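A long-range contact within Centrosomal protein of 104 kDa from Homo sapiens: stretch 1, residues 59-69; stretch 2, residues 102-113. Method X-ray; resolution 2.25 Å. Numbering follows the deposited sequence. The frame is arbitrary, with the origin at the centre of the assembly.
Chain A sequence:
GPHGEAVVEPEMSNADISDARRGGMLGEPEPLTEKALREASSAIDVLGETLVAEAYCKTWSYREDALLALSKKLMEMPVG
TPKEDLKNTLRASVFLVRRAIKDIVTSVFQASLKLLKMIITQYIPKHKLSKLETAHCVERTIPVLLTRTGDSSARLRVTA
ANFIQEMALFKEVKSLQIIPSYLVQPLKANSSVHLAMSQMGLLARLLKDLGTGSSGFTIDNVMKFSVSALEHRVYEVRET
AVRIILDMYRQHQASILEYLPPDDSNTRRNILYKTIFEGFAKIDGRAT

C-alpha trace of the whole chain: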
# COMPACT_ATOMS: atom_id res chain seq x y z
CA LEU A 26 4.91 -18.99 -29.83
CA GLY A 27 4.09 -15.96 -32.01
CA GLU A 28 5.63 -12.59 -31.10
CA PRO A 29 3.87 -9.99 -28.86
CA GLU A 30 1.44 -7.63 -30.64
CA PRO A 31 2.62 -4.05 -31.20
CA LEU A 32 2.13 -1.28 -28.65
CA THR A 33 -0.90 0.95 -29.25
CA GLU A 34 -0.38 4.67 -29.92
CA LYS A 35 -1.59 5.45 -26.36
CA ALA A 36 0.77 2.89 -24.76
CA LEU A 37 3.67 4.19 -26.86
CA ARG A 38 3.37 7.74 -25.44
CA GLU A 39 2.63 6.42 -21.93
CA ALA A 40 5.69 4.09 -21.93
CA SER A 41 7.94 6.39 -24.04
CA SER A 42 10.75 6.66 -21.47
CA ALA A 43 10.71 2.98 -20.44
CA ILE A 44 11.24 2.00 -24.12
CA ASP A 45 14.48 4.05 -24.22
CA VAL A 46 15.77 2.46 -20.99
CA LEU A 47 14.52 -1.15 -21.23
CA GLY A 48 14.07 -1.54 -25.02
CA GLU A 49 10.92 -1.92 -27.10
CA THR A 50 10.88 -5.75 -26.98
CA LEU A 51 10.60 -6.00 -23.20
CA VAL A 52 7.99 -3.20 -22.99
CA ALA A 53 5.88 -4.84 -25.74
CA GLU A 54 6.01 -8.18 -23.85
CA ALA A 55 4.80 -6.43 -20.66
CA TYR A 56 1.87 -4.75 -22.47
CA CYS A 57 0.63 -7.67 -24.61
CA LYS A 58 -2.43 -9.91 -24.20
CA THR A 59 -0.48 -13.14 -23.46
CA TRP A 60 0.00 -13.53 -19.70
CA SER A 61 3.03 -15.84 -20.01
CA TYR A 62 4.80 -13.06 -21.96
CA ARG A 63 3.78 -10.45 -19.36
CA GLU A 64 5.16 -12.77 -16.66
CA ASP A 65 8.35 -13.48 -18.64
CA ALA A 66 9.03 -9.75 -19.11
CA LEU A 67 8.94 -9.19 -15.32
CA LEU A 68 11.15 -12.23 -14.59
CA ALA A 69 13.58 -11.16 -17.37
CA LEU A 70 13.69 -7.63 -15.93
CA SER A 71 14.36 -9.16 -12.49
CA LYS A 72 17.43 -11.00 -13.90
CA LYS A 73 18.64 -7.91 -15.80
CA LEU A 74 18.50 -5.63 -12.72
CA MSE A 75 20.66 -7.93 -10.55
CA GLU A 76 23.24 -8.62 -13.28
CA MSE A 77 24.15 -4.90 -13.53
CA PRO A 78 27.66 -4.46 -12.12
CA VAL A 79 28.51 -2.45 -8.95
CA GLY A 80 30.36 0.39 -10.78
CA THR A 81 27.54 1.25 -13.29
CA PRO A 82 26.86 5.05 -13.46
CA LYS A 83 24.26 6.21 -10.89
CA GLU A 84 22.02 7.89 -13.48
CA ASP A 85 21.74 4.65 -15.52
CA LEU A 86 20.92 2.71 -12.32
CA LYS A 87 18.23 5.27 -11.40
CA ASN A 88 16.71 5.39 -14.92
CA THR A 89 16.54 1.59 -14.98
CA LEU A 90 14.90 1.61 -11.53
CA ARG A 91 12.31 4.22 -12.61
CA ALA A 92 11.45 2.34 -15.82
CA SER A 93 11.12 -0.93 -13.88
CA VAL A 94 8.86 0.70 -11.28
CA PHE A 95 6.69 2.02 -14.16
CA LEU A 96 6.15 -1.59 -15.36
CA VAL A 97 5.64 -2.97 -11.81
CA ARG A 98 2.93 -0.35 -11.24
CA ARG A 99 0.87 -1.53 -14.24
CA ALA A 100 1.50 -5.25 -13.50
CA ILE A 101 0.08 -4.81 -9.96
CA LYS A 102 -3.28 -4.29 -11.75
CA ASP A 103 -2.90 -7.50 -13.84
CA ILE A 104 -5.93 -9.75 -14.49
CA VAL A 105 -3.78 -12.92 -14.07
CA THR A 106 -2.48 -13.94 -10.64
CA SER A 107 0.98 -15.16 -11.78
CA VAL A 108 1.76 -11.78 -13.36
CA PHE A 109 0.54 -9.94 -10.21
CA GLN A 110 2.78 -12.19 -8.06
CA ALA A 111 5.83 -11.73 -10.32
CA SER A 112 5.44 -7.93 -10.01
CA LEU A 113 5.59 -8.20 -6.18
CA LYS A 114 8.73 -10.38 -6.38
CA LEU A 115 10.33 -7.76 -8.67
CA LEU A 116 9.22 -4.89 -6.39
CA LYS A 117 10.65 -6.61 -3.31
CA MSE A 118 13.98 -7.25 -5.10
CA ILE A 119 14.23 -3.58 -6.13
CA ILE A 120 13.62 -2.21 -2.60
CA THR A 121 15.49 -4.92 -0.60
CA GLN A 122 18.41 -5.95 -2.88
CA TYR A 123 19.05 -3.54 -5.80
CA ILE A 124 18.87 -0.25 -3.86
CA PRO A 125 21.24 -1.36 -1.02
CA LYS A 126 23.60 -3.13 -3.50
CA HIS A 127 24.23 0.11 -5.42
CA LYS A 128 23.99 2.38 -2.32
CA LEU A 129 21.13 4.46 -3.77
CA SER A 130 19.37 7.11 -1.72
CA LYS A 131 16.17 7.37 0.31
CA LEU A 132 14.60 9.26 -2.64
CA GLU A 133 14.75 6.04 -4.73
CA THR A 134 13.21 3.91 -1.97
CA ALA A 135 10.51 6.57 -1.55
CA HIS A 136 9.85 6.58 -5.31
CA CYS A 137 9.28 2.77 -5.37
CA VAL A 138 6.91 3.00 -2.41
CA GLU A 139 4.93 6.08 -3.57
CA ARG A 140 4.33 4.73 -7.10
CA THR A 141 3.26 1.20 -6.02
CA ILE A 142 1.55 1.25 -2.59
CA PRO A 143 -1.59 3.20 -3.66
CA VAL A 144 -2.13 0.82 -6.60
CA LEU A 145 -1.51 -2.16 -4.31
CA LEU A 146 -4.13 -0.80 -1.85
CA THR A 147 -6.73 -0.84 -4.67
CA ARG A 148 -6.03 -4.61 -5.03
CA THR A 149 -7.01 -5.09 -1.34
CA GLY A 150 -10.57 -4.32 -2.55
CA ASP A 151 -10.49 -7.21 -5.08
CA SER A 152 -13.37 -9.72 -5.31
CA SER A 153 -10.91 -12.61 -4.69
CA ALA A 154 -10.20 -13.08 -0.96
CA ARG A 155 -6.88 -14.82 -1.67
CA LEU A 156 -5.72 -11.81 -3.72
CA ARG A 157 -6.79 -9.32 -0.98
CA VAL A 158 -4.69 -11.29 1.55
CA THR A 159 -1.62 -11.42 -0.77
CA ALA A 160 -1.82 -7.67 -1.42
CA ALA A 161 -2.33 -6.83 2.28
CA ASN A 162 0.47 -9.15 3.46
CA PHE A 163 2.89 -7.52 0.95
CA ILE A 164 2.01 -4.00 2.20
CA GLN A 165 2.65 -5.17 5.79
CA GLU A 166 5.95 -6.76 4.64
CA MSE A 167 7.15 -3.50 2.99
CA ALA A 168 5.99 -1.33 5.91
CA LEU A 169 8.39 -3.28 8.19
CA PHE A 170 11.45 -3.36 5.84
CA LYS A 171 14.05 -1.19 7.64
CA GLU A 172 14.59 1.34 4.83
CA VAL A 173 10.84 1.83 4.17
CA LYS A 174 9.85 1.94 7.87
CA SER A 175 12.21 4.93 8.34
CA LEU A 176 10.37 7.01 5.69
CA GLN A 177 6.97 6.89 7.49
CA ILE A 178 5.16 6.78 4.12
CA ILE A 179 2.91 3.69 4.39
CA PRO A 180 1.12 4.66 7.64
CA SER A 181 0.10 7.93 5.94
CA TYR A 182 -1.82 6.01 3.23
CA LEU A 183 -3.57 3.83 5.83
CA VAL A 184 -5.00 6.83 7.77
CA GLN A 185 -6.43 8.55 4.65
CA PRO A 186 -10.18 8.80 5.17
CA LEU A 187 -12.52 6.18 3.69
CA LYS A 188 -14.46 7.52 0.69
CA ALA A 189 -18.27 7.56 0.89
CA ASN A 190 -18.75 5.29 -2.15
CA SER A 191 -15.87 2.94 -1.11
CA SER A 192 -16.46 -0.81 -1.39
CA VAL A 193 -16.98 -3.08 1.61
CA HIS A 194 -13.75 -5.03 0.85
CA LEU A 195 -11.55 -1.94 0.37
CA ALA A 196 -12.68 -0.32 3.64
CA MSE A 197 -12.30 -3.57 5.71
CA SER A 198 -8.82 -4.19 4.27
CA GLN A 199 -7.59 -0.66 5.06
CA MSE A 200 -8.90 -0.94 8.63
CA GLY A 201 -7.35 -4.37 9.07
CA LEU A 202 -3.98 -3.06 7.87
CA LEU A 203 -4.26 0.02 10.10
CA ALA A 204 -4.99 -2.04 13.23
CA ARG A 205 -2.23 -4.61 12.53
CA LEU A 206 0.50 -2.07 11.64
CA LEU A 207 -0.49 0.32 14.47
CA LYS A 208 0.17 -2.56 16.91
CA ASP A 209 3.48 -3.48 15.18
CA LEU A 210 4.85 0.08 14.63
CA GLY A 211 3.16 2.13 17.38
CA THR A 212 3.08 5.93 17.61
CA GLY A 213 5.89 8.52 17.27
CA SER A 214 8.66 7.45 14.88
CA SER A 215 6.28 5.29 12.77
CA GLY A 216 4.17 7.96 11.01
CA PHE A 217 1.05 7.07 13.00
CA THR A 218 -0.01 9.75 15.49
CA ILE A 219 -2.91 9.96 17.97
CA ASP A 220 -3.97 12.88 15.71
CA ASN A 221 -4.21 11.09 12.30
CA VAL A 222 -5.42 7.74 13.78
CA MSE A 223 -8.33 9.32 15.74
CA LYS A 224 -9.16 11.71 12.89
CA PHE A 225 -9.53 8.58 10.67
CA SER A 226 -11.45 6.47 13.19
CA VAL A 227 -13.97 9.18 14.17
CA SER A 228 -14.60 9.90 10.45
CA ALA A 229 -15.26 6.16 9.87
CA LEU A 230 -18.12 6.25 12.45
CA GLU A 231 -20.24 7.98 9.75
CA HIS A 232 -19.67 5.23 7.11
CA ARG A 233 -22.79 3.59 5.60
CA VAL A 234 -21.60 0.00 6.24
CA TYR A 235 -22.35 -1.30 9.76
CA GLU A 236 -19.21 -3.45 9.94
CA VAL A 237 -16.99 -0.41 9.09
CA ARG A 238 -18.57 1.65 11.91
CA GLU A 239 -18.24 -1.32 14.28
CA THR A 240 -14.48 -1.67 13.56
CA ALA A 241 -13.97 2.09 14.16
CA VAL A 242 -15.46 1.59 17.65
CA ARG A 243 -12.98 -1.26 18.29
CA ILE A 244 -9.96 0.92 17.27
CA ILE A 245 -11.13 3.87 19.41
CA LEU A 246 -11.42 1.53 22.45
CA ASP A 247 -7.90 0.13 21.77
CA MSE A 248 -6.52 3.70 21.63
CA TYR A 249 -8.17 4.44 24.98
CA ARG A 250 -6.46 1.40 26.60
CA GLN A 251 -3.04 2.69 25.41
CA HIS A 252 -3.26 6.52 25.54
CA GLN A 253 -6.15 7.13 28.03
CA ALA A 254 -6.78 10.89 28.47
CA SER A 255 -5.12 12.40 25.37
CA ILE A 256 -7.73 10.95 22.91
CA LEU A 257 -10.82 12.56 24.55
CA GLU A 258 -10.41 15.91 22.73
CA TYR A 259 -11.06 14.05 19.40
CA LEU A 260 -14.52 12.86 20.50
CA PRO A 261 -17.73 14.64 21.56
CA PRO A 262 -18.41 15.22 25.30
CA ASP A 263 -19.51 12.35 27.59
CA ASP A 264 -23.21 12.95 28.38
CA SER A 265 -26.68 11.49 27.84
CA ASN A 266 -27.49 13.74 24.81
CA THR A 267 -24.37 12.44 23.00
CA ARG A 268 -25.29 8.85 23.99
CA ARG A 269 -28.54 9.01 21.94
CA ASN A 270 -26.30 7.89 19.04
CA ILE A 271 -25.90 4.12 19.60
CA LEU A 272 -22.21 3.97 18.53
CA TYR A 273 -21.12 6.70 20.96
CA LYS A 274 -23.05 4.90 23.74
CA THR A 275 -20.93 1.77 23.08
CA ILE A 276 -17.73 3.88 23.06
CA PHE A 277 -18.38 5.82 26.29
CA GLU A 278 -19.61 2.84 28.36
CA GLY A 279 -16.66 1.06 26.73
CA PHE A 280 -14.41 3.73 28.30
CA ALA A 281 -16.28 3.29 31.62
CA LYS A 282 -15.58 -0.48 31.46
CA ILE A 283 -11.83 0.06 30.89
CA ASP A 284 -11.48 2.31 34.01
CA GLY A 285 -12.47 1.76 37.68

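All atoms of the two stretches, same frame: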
# COMPACT_ATOMS: atom_id res chain seq x y z
N THR A 59 -0.88 -11.78 -23.84
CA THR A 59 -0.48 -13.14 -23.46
C THR A 59 0.19 -13.10 -22.09
O THR A 59 1.31 -12.59 -21.97
CB THR A 59 0.46 -13.73 -24.53
OG1 THR A 59 -0.13 -13.57 -25.82
CG2 THR A 59 0.72 -15.21 -24.29
N TRP A 60 -0.47 -13.67 -21.08
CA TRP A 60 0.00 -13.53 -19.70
C TRP A 60 1.39 -14.11 -19.48
O TRP A 60 2.16 -13.56 -18.70
CB TRP A 60 -1.00 -14.08 -18.67
CG TRP A 60 -1.09 -15.55 -18.58
CD1 TRP A 60 -2.02 -16.34 -19.17
CD2 TRP A 60 -0.22 -16.42 -17.85
NE1 TRP A 60 -1.78 -17.65 -18.86
CE2 TRP A 60 -0.68 -17.73 -18.06
CE3 TRP A 60 0.92 -16.22 -17.05
CZ2 TRP A 60 -0.06 -18.85 -17.49
CZ3 TRP A 60 1.55 -17.33 -16.49
CH2 TRP A 60 1.05 -18.62 -16.71
N SER A 61 1.71 -15.21 -20.16
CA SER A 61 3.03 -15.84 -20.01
C SER A 61 4.16 -14.95 -20.55
O SER A 61 5.30 -15.07 -20.09
CB SER A 61 3.06 -17.23 -20.67
OG SER A 61 2.67 -17.17 -22.03
N TYR A 62 3.85 -14.08 -21.51
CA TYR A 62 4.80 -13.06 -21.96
C TYR A 62 4.90 -11.92 -20.96
O TYR A 62 6.00 -11.43 -20.70
CB TYR A 62 4.45 -12.51 -23.35
CG TYR A 62 4.55 -13.50 -24.50
CD1 TYR A 62 5.12 -14.78 -24.34
CD2 TYR A 62 4.10 -13.15 -25.78
CE1 TYR A 62 5.20 -15.67 -25.39
CE2 TYR A 62 4.19 -14.03 -26.84
CZ TYR A 62 4.74 -15.29 -26.65
OH TYR A 62 4.84 -16.19 -27.68
N ARG A 63 3.76 -11.48 -20.41
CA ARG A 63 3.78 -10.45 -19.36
C ARG A 63 4.58 -10.91 -18.15
O ARG A 63 5.38 -10.15 -17.60
CB ARG A 63 2.37 -10.04 -18.95
CG ARG A 63 1.60 -9.34 -20.06
CD ARG A 63 0.42 -8.55 -19.51
NE ARG A 63 -0.54 -9.36 -18.78
CZ ARG A 63 -1.51 -10.11 -19.32
NH1 ARG A 63 -1.65 -10.24 -20.64
NH2 ARG A 63 -2.33 -10.78 -18.52
N GLU A 64 4.40 -12.18 -17.77
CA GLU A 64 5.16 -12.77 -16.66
C GLU A 64 6.65 -12.85 -16.99
O GLU A 64 7.49 -12.49 -16.16
CB GLU A 64 4.65 -14.17 -16.31
CG GLU A 64 5.15 -14.65 -14.95
CD GLU A 64 5.19 -16.17 -14.78
OE1 GLU A 64 5.20 -16.92 -15.77
OE2 GLU A 64 5.24 -16.61 -13.61
N ASP A 65 6.97 -13.33 -18.19
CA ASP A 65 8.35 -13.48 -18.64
C ASP A 65 9.12 -12.15 -18.68
O ASP A 65 10.30 -12.11 -18.32
CB ASP A 65 8.40 -14.14 -20.02
CG ASP A 65 9.81 -14.46 -20.47
OD1 ASP A 65 10.43 -15.35 -19.86
OD2 ASP A 65 10.29 -13.82 -21.44
N ALA A 66 8.45 -11.09 -19.11
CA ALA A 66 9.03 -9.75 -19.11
C ALA A 66 9.49 -9.33 -17.71
O ALA A 66 10.60 -8.84 -17.55
CB ALA A 66 8.05 -8.73 -19.65
N LEU A 67 8.63 -9.55 -16.71
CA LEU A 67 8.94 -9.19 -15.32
C LEU A 67 10.07 -10.04 -14.74
O LEU A 67 10.93 -9.51 -14.05
CB LEU A 67 7.69 -9.26 -14.44
CG LEU A 67 6.65 -8.20 -14.82
CD1 LEU A 67 5.28 -8.55 -14.25
CD2 LEU A 67 7.07 -6.82 -14.36
N LEU A 68 10.06 -11.34 -15.03
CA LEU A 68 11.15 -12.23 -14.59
C LEU A 68 12.47 -11.93 -15.32
O LEU A 68 13.53 -12.02 -14.72
CB LEU A 68 10.77 -13.70 -14.76
CG LEU A 68 9.53 -14.22 -13.99
CD1 LEU A 68 9.27 -15.69 -14.32
CD2 LEU A 68 9.65 -14.01 -12.49
N ALA A 69 12.40 -11.58 -16.60
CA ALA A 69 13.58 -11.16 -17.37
C ALA A 69 14.18 -9.86 -16.83
O ALA A 69 15.39 -9.72 -16.70
CB ALA A 69 13.24 -11.00 -18.84
N LYS A 102 -1.88 -4.21 -11.31
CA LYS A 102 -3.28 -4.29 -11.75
C LYS A 102 -3.60 -5.47 -12.70
O LYS A 102 -4.66 -5.48 -13.31
CB LYS A 102 -3.70 -2.96 -12.42
CG LYS A 102 -3.94 -1.81 -11.44
CD LYS A 102 -4.10 -0.47 -12.16
CE LYS A 102 -2.75 0.12 -12.55
NZ LYS A 102 -2.84 1.51 -13.09
N ASP A 103 -2.71 -6.46 -12.82
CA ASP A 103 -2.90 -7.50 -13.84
C ASP A 103 -4.10 -8.41 -13.54
O ASP A 103 -4.39 -8.68 -12.38
CB ASP A 103 -1.65 -8.37 -14.04
CG ASP A 103 -1.58 -8.99 -15.43
OD1 ASP A 103 -1.10 -8.31 -16.36
OD2 ASP A 103 -2.03 -10.15 -15.60
N ILE A 104 -4.77 -8.86 -14.60
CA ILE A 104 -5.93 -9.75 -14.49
C ILE A 104 -5.57 -11.24 -14.27
O ILE A 104 -6.47 -12.06 -14.09
CB ILE A 104 -6.88 -9.60 -15.71
CG1 ILE A 104 -6.20 -10.01 -17.03
CG2 ILE A 104 -7.38 -8.16 -15.80
CD1 ILE A 104 -7.12 -10.00 -18.24
N VAL A 105 -4.27 -11.57 -14.29
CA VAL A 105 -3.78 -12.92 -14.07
C VAL A 105 -2.87 -12.93 -12.84
O VAL A 105 -1.94 -12.12 -12.74
CB VAL A 105 -3.04 -13.47 -15.31
CG1 VAL A 105 -2.42 -14.84 -15.04
CG2 VAL A 105 -3.99 -13.55 -16.50
N THR A 106 -3.13 -13.87 -11.94
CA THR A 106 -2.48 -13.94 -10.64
C THR A 106 -0.96 -14.06 -10.73
O THR A 106 -0.26 -13.37 -10.00
CB THR A 106 -3.09 -15.09 -9.80
OG1 THR A 106 -4.40 -14.71 -9.38
CG2 THR A 106 -2.26 -15.41 -8.56
N SER A 107 -0.47 -14.94 -11.60
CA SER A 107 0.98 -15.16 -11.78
C SER A 107 1.76 -13.91 -12.16
O SER A 107 2.91 -13.76 -11.75
CB SER A 107 1.25 -16.22 -12.85
OG SER A 107 0.87 -17.49 -12.37
N VAL A 108 1.14 -13.04 -12.94
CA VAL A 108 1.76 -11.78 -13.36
C VAL A 108 1.79 -10.82 -12.17
O VAL A 108 2.80 -10.18 -11.92
CB VAL A 108 1.01 -11.13 -14.55
CG1 VAL A 108 1.66 -9.80 -14.94
CG2 VAL A 108 0.97 -12.08 -15.74
N PHE A 109 0.66 -10.72 -11.46
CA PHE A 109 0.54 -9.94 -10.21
C PHE A 109 1.61 -10.34 -9.20
O PHE A 109 2.30 -9.48 -8.65
CB PHE A 109 -0.88 -10.09 -9.62
CG PHE A 109 -1.02 -9.61 -8.19
CD1 PHE A 109 -1.05 -8.25 -7.90
CD2 PHE A 109 -1.18 -10.52 -7.15
CE1 PHE A 109 -1.20 -7.81 -6.59
CE2 PHE A 109 -1.34 -10.09 -5.84
CZ PHE A 109 -1.35 -8.73 -5.56
N GLN A 110 1.77 -11.65 -8.99
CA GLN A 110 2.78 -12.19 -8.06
C GLN A 110 4.23 -11.92 -8.48
O GLN A 110 5.08 -11.62 -7.64
CB GLN A 110 2.56 -13.69 -7.85
CG GLN A 110 1.55 -14.00 -6.75
CD GLN A 110 0.89 -15.37 -6.87
OE1 GLN A 110 -0.26 -15.56 -6.45
NE2 GLN A 110 1.61 -16.33 -7.44
N ALA A 111 4.51 -12.04 -9.78
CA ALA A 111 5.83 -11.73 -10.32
C ALA A 111 6.19 -10.26 -10.14
O ALA A 111 7.35 -9.94 -9.92
CB ALA A 111 5.93 -12.12 -11.79
N SER A 112 5.20 -9.37 -10.23
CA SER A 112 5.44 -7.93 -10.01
C SER A 112 5.83 -7.63 -8.55
O SER A 112 6.66 -6.76 -8.31
CB SER A 112 4.22 -7.10 -10.42
OG SER A 112 3.21 -7.10 -9.42
N LEU A 113 5.24 -8.36 -7.60
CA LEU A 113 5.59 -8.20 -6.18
C LEU A 113 7.00 -8.71 -5.88
O LEU A 113 7.74 -8.08 -5.13
CB LEU A 113 4.56 -8.90 -5.27
CG LEU A 113 3.11 -8.42 -5.36
CD1 LEU A 113 2.25 -9.12 -4.32
CD2 LEU A 113 3.00 -6.91 -5.20

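In Centrosomal protein of 104 kDa, helix 60-69 and helix 106-113 run in the same direction, with 9° between their axes and a closest approach of 8.9 Å. The backbones come nearest at Glu64 and Val108, whose CA atoms lie 4.8 Å apart; Leu67 CA and Ala111 CA, about one turn further on, are 6.4 Å apart. Together the two stretches bury 488 Å².

The polar contacts centre on Arg63 and Asp103, which meet ahead of the second helix in a two-pronged salt bridge. Arg63 NE donates to Asp103 OD1 at 2.7 Å, and Arg63 NH2 donates to Asp103 OD2 at 3.0 Å, the latter nearly straight (167°) and the former more bent (137°). The carboxylate approaches the guanidinium at its edge, where the N-H groups point, so both oxygens find a donor. Arg63 reaches it with chi1 m, chi2 t and chi3 m, and its long aliphatic stem lets a buried residue carry its charge to the acid. Asp103 OD2 also accepts from the backbone, Val105 N to Asp103 OD2 being 3.0 Å, so the same side chain ties the arginine to the turn leading into helix 106-113. The remaining guanidinium nitrogen, NH1, is hydrogen-bonded to a residue just outside the stretches.

Val108 sits as a knob in a hole among Trp60, Arg63, Glu64 and Leu67. Val108 CG2 lies 3.5 Å from Trp60 O, 4.1 Å from Arg63 CB and 4.0 Å from Glu64 N, while Val108 CG1 is 3.9 Å from Leu67 CD1. A compact branched side chain suits this pocket: one methyl packs against the backbone of the facing helix and the other meets the leucine.

Apolar packing continues through leucines and small residues. Leu67 points toward the second helix, and Leu67 CD1 also lies 3.8 Å from Val108 O. Ala111, buried and without a longer side chain, leaves room for three neighbours: Ala111 CB is 4.3 Å from Leu67 CB, 4.2 Å from Leu68 CD2 and 4.1 Å from Glu64 CG. Leu68 starts out sideways, but its end comes nearer. Glu64 contributes its methylene CG here, with Glu64 CG also 4.0 Å from Ser107 O; its carboxylate makes no hydrogen bond to the second stretch. Ser112 OG turns back to its own helix, donating to Phe109 O at 2.7 Å, which satisfies the hydroxyl in a buried place.

The aromatic contacts belong to Trp60, which, with chi1 p, covers the start of helix 106-113 at the exposed end of the contact. Val105 CG1 lies over one face of the indole in a CH-pi contact, 4.2 Å from the centroid formed by the five-membered ring atoms of Trp60, while Val105 CG2 packs 3.7 Å from Trp60 CB. Val105 CG2 is also 3.8 Å from Arg63 NH2, so Val105 bridges the aromatic and charged parts of the contact. Further along the indole, on its six-membered ring, Trp60 CZ3 meets Ser107 CB at 3.8 Å.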